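Local coordinates for protein N-(5'-phosphoribosyl)anthranilate isomerase (Jonesia denitrificans, PDB 4WUI) that probably catalyses the isomerisation of N-(5-phospho-beta-D-ribosyl)anthranilate to 1-(2-carboxyphenylamino)-1-deoxy-D-ribulose 5-phosphate, the third step from chorismate to tryptophan, at residues L71-A74 / E75-G78; P43-S46 / T47-T51; Q87-D90 / D91-A94. One frame throughout, in Å; residues are numbered along the deposited sequence. Where two conformers were deposited one is given.

Interaction 1 (L71-A74 / E75-G78); sequences LALA and ESTG
Glu-75 N bonds to Leu-71 O at 3.0 Å, an ordinary i to i+4 helical link, and the side chain of Glu-75 starts back along the same carbonyl, its CG 3.4 Å from Leu-71 O. Ser-76 repeats the backbone pattern with its N on Ala-72 O, while its OG lies 4.0 Å from Leu-73 CD1. These turns belong to helix 67-77 of the beta-alpha-beta unit between strands 57-62 and 81-84 of the TIM barrel, where Leu-73 and Ala-74 pack against Leu-60 of the first strand. Thr-77 grips one oxygen twice: its N and its OG1, the latter at 2.8 Å, reach Leu-73 O from opposite faces of the carbonyl plane. With chi1 at 60°, OG1 turns back to that oxygen and the methyl CG2 is left to meet Leu-73 CD1 at 3.7 Å. A valine here would probably leave Leu-73 O with the backbone N-H of the same turn but without its hydroxyl mate. At Gly-78 the phi angle turns positive (79°) and the chain leaves the helix; its N bonds to Glu-75 O and, weakly, to Ala-74 O, 3.3 Å away.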
loop_
_atom_site.group_PDB
_atom_site.type_symbol
_atom_site.label_atom_id
_atom_site.label_comp_id
_atom_site.label_asym_id
_atom_site.label_seq_id
_atom_site.Cartn_x
_atom_site.Cartn_y
_atom_site.Cartn_z
ATOM N N LEU A 71 -11.651 -5.986 -11.786
ATOM C CA LEU A 71 -12.909 -5.700 -11.113
ATOM C C LEU A 71 -13.610 -6.976 -10.690
ATOM O O LEU A 71 -14.095 -7.099 -9.569
ATOM C CB LEU A 71 -13.806 -4.870 -12.024
ATOM C CG LEU A 71 -13.433 -3.401 -12.119
ATOM C CD1 LEU A 71 -14.113 -2.773 -13.326
ATOM C CD2 LEU A 71 -13.814 -2.664 -10.840
ATOM N N ALA A 72 -13.676 -7.945 -11.600
ATOM C CA ALA A 72 -14.316 -9.222 -11.288
ATOM C C ALA A 72 -13.617 -9.905 -10.113
ATOM O O ALA A 72 -14.275 -10.491 -9.238
ATOM C CB ALA A 72 -14.337 -10.123 -12.511
ATOM N N LEU A 73 -12.284 -9.827 -10.096
ATOM C CA LEU A 73 -11.510 -10.447 -9.020
ATOM C C LEU A 73 -11.704 -9.702 -7.691
ATOM O O LEU A 73 -11.807 -10.326 -6.628
ATOM C CB LEU A 73 -10.034 -10.460 -9.402
ATOM C CG LEU A 73 -9.104 -11.189 -8.428
ATOM C CD1 LEU A 73 -9.503 -12.640 -8.260
ATOM C CD2 LEU A 73 -7.689 -11.093 -8.952
ATOM N N ALA A 74 -11.803 -8.382 -7.727
ATOM C CA ALA A 74 -12.090 -7.638 -6.513
ATOM C C ALA A 74 -13.419 -8.053 -5.936
ATOM O O ALA A 74 -13.559 -8.232 -4.720
ATOM C CB ALA A 74 -12.068 -6.139 -6.782
ATOM N N GLU A 75 -14.429 -8.201 -6.792
ATOM C CA GLU A 75 -15.733 -8.633 -6.318
ATOM C C GLU A 75 -15.675 -10.048 -5.739
ATOM O O GLU A 75 -16.122 -10.288 -4.617
ATOM C CB GLU A 75 -16.753 -8.565 -7.453
ATOM C CG GLU A 75 -17.046 -7.154 -7.951
ATOM C CD GLU A 75 -17.871 -6.316 -6.976
ATOM O OE1 GLU A 75 -18.073 -5.118 -7.263
ATOM O OE2 GLU A 75 -18.331 -6.850 -5.938
ATOM N N SER A 76 -15.098 -10.988 -6.480
ATOM C CA SER A 76 -15.164 -12.385 -6.058
ATOM C C SER A 76 -14.372 -12.669 -4.797
ATOM O O SER A 76 -14.770 -13.506 -3.994
ATOM C CB SER A 76 -14.741 -13.293 -7.190
ATOM O OG SER A 76 -13.374 -13.204 -7.463
ATOM N N THR A 77 -13.278 -11.943 -4.608
ATOM C CA THR A 77 -12.454 -12.130 -3.416
ATOM C C THR A 77 -13.006 -11.439 -2.192
ATOM O O THR A 77 -12.604 -11.737 -1.080
ATOM C CB THR A 77 -11.015 -11.664 -3.628
ATOM O OG1 THR A 77 -10.984 -10.273 -3.960
ATOM C CG2 THR A 77 -10.308 -12.501 -4.697
ATOM N N GLY A 78 -13.895 -10.469 -2.374
ATOM C CA GLY A 78 -14.496 -9.795 -1.247
ATOM C C GLY A 78 -13.621 -8.735 -0.586
ATOM O O GLY A 78 -13.917 -8.320 0.546
#

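Interaction 2 (P43-S46 / T47-T51); sequences PHIS and TLTAT
Leu-48 lays its CD1 methyl over one face of the His-44 imidazole, 3.8 Å from the ring centroid and 23° off the normal, a CH-pi contact between residues one helical turn apart. The methyl sits off centre toward the rim, closest to CD2 at 3.6 Å. The histidine owes this position to its first torsion: CG is anti to the backbone N (chi1 -161°), which carries the ring along the helix toward the following turn. Thr-47 OG1 comes up at the ring edge, in its plane, 3.9 Å from CD2; the same OG1 lies 3.2 Å from His-44 O, a possible bond whose proton has another acceptor nearby. Beneath them, Leu-48 N closes a nearly straight bond to His-44 O.

A second pair, Ile-45 and Thr-49, is built differently. Thr-49 OG1 lies above the plane of the Ile-45 carbonyl, 2.9 Å from its oxygen, and the backbone N of Thr-49 reaches the same oxygen from the other face; two donors thus satisfy one acceptor within the helix. Ile-45 CG2 lies 3.7 Å from that hydroxyl. In one conformer, Ser-46 OG is hydrogen-bonded to Pro-42 O.

In the barrel, helix 42-50 joins strands 27-32 and 57-62: Ile-45, Leu-48 and Thr-49 face Phe-30, Leu-48 also meets Pro-14 and Ile-17 of helix 14-22, and Ile-45 and Ser-46 touch Thr-77 of helix 67-77.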
loop_
_atom_site.group_PDB
_atom_site.type_symbol
_atom_site.label_atom_id
_atom_site.label_comp_id
_atom_site.label_asym_id
_atom_site.label_seq_id
_atom_site.Cartn_x
_atom_site.Cartn_y
_atom_site.Cartn_z
ATOM N N PRO A 43 -8.010 -18.164 -5.730
ATOM C CA PRO A 43 -8.506 -18.935 -4.583
ATOM C C PRO A 43 -7.772 -18.586 -3.299
ATOM O O PRO A 43 -8.353 -18.610 -2.205
ATOM C CB PRO A 43 -8.261 -20.397 -5.024
ATOM C CG PRO A 43 -8.254 -20.376 -6.466
ATOM C CD PRO A 43 -7.620 -19.061 -6.849
ATOM N N HIS A 44 -6.478 -18.316 -3.404
ATOM C CA HIS A 44 -5.696 -18.005 -2.215
ATOM C C HIS A 44 -6.042 -16.618 -1.684
ATOM O O HIS A 44 -6.160 -16.426 -0.466
ATOM C CB HIS A 44 -4.213 -18.165 -2.520
ATOM C CG HIS A 44 -3.376 -18.311 -1.296
ATOM N ND1 HIS A 44 -2.003 -18.416 -1.340
ATOM C CD2 HIS A 44 -3.728 -18.439 0.005
ATOM C CE1 HIS A 44 -1.544 -18.583 -0.111
ATOM N NE2 HIS A 44 -2.572 -18.589 0.726
ATOM N N ILE A 45 -6.192 -15.645 -2.564
ATOM C CA ILE A 45 -6.617 -14.317 -2.108
ATOM C C ILE A 45 -7.983 -14.416 -1.410
ATOM O O ILE A 45 -8.212 -13.763 -0.401
ATOM C CB ILE A 45 -6.679 -13.306 -3.255
ATOM C CG1 ILE A 45 -5.299 -13.144 -3.881
ATOM C CG2 ILE A 45 -7.216 -11.954 -2.768
ATOM C CD1 ILE A 45 -5.267 -12.361 -5.190
ATOM N N SER A 46 -8.894 -15.210 -1.949
ATOM C CA SER A 46 -10.198 -15.345 -1.345
ATOM C C SER A 46 -10.077 -15.883 0.084
ATOM O O SER A 46 -10.644 -15.297 1.021
ATOM C CB SER A 46 -11.061 -16.244 -2.201
ATOM O OG SER A 46 -11.376 -15.616 -3.431
ATOM N N THR A 47 -9.350 -16.971 0.300
ATOM C CA THR A 47 -9.289 -17.487 1.660
ATOM C C THR A 47 -8.568 -16.519 2.596
ATOM O O THR A 47 -9.021 -16.308 3.734
ATOM C CB THR A 47 -8.677 -18.880 1.780
ATOM O OG1 THR A 47 -7.298 -18.804 1.433
ATOM C CG2 THR A 47 -9.402 -19.911 0.926
ATOM N N LEU A 48 -7.488 -15.912 2.135
ATOM C CA LEU A 48 -6.746 -14.987 2.989
ATOM C C LEU A 48 -7.632 -13.812 3.413
ATOM O O LEU A 48 -7.672 -13.414 4.587
ATOM C CB LEU A 48 -5.517 -14.464 2.259
ATOM C CG LEU A 48 -4.323 -15.425 2.182
ATOM C CD1 LEU A 48 -3.373 -15.014 1.071
ATOM C CD2 LEU A 48 -3.587 -15.554 3.503
ATOM N N THR A 49 -8.350 -13.245 2.455
ATOM C CA THR A 49 -9.185 -12.095 2.714
ATOM C C THR A 49 -10.231 -12.394 3.766
ATOM O O THR A 49 -10.509 -11.563 4.630
ATOM C CB THR A 49 -9.852 -11.611 1.406
ATOM O OG1 THR A 49 -8.831 -11.134 0.515
ATOM C CG2 THR A 49 -10.858 -10.510 1.598
ATOM N N ALA A 50 -10.804 -13.595 3.714
ATOM C CA ALA A 50 -11.866 -13.968 4.622
ATOM C C ALA A 50 -11.376 -14.098 6.052
ATOM O O ALA A 50 -12.178 -14.065 6.970
ATOM C CB ALA A 50 -12.512 -15.265 4.173
ATOM N N THR A 51 -10.073 -14.239 6.261
ATOM C CA THR A 51 -9.543 -14.369 7.625
ATOM C C THR A 51 -9.292 -13.021 8.300
ATOM O O THR A 51 -9.041 -13.001 9.486
ATOM C CB THR A 51 -8.227 -15.164 7.678
ATOM O OG1 THR A 51 -7.141 -14.411 7.135
ATOM C CG2 THR A 51 -8.343 -16.510 6.946
#

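Interaction 3 (Q87-D90 / D91-A94); sequences QYSD and DDVA. With CIT (citric acid), chain C.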
loop_
_atom_site.group_PDB
_atom_site.type_symbol
_atom_site.label_atom_id
_atom_site.label_comp_id
_atom_site.label_asym_id
_atom_site.label_seq_id
_atom_site.Cartn_x
_atom_site.Cartn_y
_atom_site.Cartn_z
ATOM N N GLN A 87 0.866 1.094 -14.228
ATOM C CA GLN A 87 0.671 0.695 -15.618
ATOM C C GLN A 87 -0.708 1.046 -16.129
ATOM O O GLN A 87 -0.896 1.173 -17.321
ATOM C CB GLN A 87 0.905 -0.836 -15.844
ATOM C CG GLN A 87 2.310 -1.371 -15.640
ATOM C CD GLN A 87 2.516 -1.891 -14.241
ATOM O OE1 GLN A 87 2.004 -1.314 -13.272
ATOM N NE2 GLN A 87 3.261 -2.993 -14.117
ATOM N N TYR A 88 -1.683 1.099 -15.236
ATOM C CA TYR A 88 -3.038 1.327 -15.683
ATOM C C TYR A 88 -3.195 2.744 -16.220
ATOM O O TYR A 88 -2.690 3.727 -15.654
ATOM C CB TYR A 88 -4.024 1.070 -14.537
ATOM C CG TYR A 88 -4.160 -0.401 -14.241
ATOM C CD1 TYR A 88 -5.022 -1.189 -15.005
ATOM C CD2 TYR A 88 -3.421 -1.014 -13.241
ATOM C CE1 TYR A 88 -5.141 -2.563 -14.789
ATOM C CE2 TYR A 88 -3.535 -2.375 -13.016
ATOM C CZ TYR A 88 -4.391 -3.138 -13.774
ATOM O OH TYR A 88 -4.450 -4.500 -13.513
ATOM N N SER A 89 -3.961 2.861 -17.294
ATOM C CA SER A 89 -4.244 4.176 -17.843
ATOM C C SER A 89 -5.173 4.972 -16.923
ATOM O O SER A 89 -5.925 4.429 -16.106
ATOM C CB SER A 89 -4.912 4.047 -19.202
ATOM O OG SER A 89 -6.199 3.474 -19.028
ATOM N N ASP A 90 -5.186 6.281 -17.124
ATOM C CA ASP A 90 -6.150 7.114 -16.414
ATOM C C ASP A 90 -7.576 6.649 -16.690
ATOM O O ASP A 90 -8.436 6.656 -15.790
ATOM C CB ASP A 90 -6.062 8.571 -16.877
ATOM C CG ASP A 90 -4.703 9.221 -16.634
ATOM O OD1 ASP A 90 -3.917 8.743 -15.794
ATOM O OD2 ASP A 90 -4.443 10.273 -17.280
ATOM N N ASP A 91 -7.849 6.282 -17.938
ATOM C CA ASP A 91 -9.188 5.833 -18.287
ATOM C C ASP A 91 -9.557 4.586 -17.486
ATOM O O ASP A 91 -10.701 4.450 -17.063
ATOM C CB ASP A 91 -9.309 5.516 -19.782
ATOM C CG ASP A 91 -9.286 6.730 -20.674
ATOM O OD1 ASP A 91 -9.142 7.866 -20.177
ATOM O OD2 ASP A 91 -9.446 6.515 -21.902
ATOM N N ASP A 92 -8.608 3.665 -17.310
ATOM C CA ASP A 92 -8.899 2.451 -16.560
ATOM C C ASP A 92 -9.194 2.752 -15.092
ATOM O O ASP A 92 -10.059 2.107 -14.488
ATOM C CB ASP A 92 -7.710 1.478 -16.636
ATOM C CG ASP A 92 -7.641 0.692 -17.928
ATOM O OD1 ASP A 92 -8.533 0.837 -18.787
ATOM O OD2 ASP A 92 -6.678 -0.087 -18.041
ATOM N N VAL A 93 -8.492 3.725 -14.516
ATOM C CA VAL A 93 -8.745 4.096 -13.135
ATOM C C VAL A 93 -10.203 4.541 -12.989
ATOM O O VAL A 93 -10.916 4.098 -12.076
ATOM C CB VAL A 93 -7.787 5.181 -12.638
ATOM C CG1 VAL A 93 -8.176 5.662 -11.247
ATOM C CG2 VAL A 93 -6.344 4.696 -12.683
ATOM N N ALA A 94 -10.677 5.400 -13.899
ATOM C CA ALA A 94 -12.034 5.922 -13.800
ATOM C C ALA A 94 -13.081 4.861 -14.143
ATOM O O ALA A 94 -14.171 4.863 -13.574
ATOM C CB ALA A 94 -12.179 7.140 -14.683
HETATM C C1 CIT C . -5.955 8.045 -21.027
HETATM O O1 CIT C . -6.878 8.889 -21.163
HETATM O O2 CIT C . -6.074 7.091 -20.225
HETATM C C2 CIT C . -4.705 8.165 -21.865
HETATM C C3 CIT C . -3.509 8.541 -20.999
HETATM O O7 CIT C . -3.862 9.694 -20.197
HETATM C C4 CIT C . -2.329 8.843 -21.916
HETATM C C5 CIT C . -1.138 9.379 -21.151
HETATM O O3 CIT C . -0.516 10.379 -21.578
HETATM O O4 CIT C . -0.747 8.827 -20.093
HETATM C C6 CIT C . -3.165 7.369 -20.096
HETATM O O5 CIT C . -3.238 7.475 -18.854
HETATM O O6 CIT C . -2.782 6.295 -20.620
HETATM O O HOH W 1 -4.420 0.463 -18.801
#
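Asp-92 OD2 meets the Tyr-88 ring at its edge, in the ring plane, 3.6 Å from CD1; the carboxylate and ring planes are turned 57° apart, and the two side chains cross at about a right angle. At its far end the tyrosine bonds through OH to Thr-65 O, and Ile-67 of helix 67-77 touches both Tyr-88 and Asp-92. Ser-89 is the N-cap of helix 90-99: with chi1 at 67°, its OG swings round to accept from Asp-92 N at 3.0 Å. Val-93 N bonds to Ser-89 O in the first full turn. A water accepts from Ser-89 N.

A citrate, probably from the crystallisation liquor, sits at the same helix start. Asp-90 N points almost straight at its O5 (2.9 Å, 176°), Asp-91 N bonds to citrate O2, and the citrate hydroxyl O7 donates to Asp-90 OD2. Asp-91 OD1 lies 2.7 Å from citrate O1, so close for two acid oxygens that one of the groups probably holds a proton. Two N-H groups that begin the helix thus meet two citrate carboxylates; the positive helix end would be expected to ease this crowding of acids, and the shared proton probably eases it further.

How the interactions relate
The three contacts follow one another along the chain, interaction 2 on helix 42-50, interaction 1 on helix 67-77 and interaction 3 at the start of helix 90-99, three successive outer helices of one eight-stranded parallel barrel. Interactions 1 and 2, with centres 11 Å apart, touch directly: Thr-77 CG2 meets Ile-45 CG2 at 3.7 Å, so the end of helix 67-77 packs against helix 42-50. Interaction 3 lies about 18 Å from interaction 1 and 26 Å from interaction 2, centre to centre, and touches neither. Together they show, in one TIM barrel, local turn-by-turn bonds within each helix and side-chain contacts between neighbours.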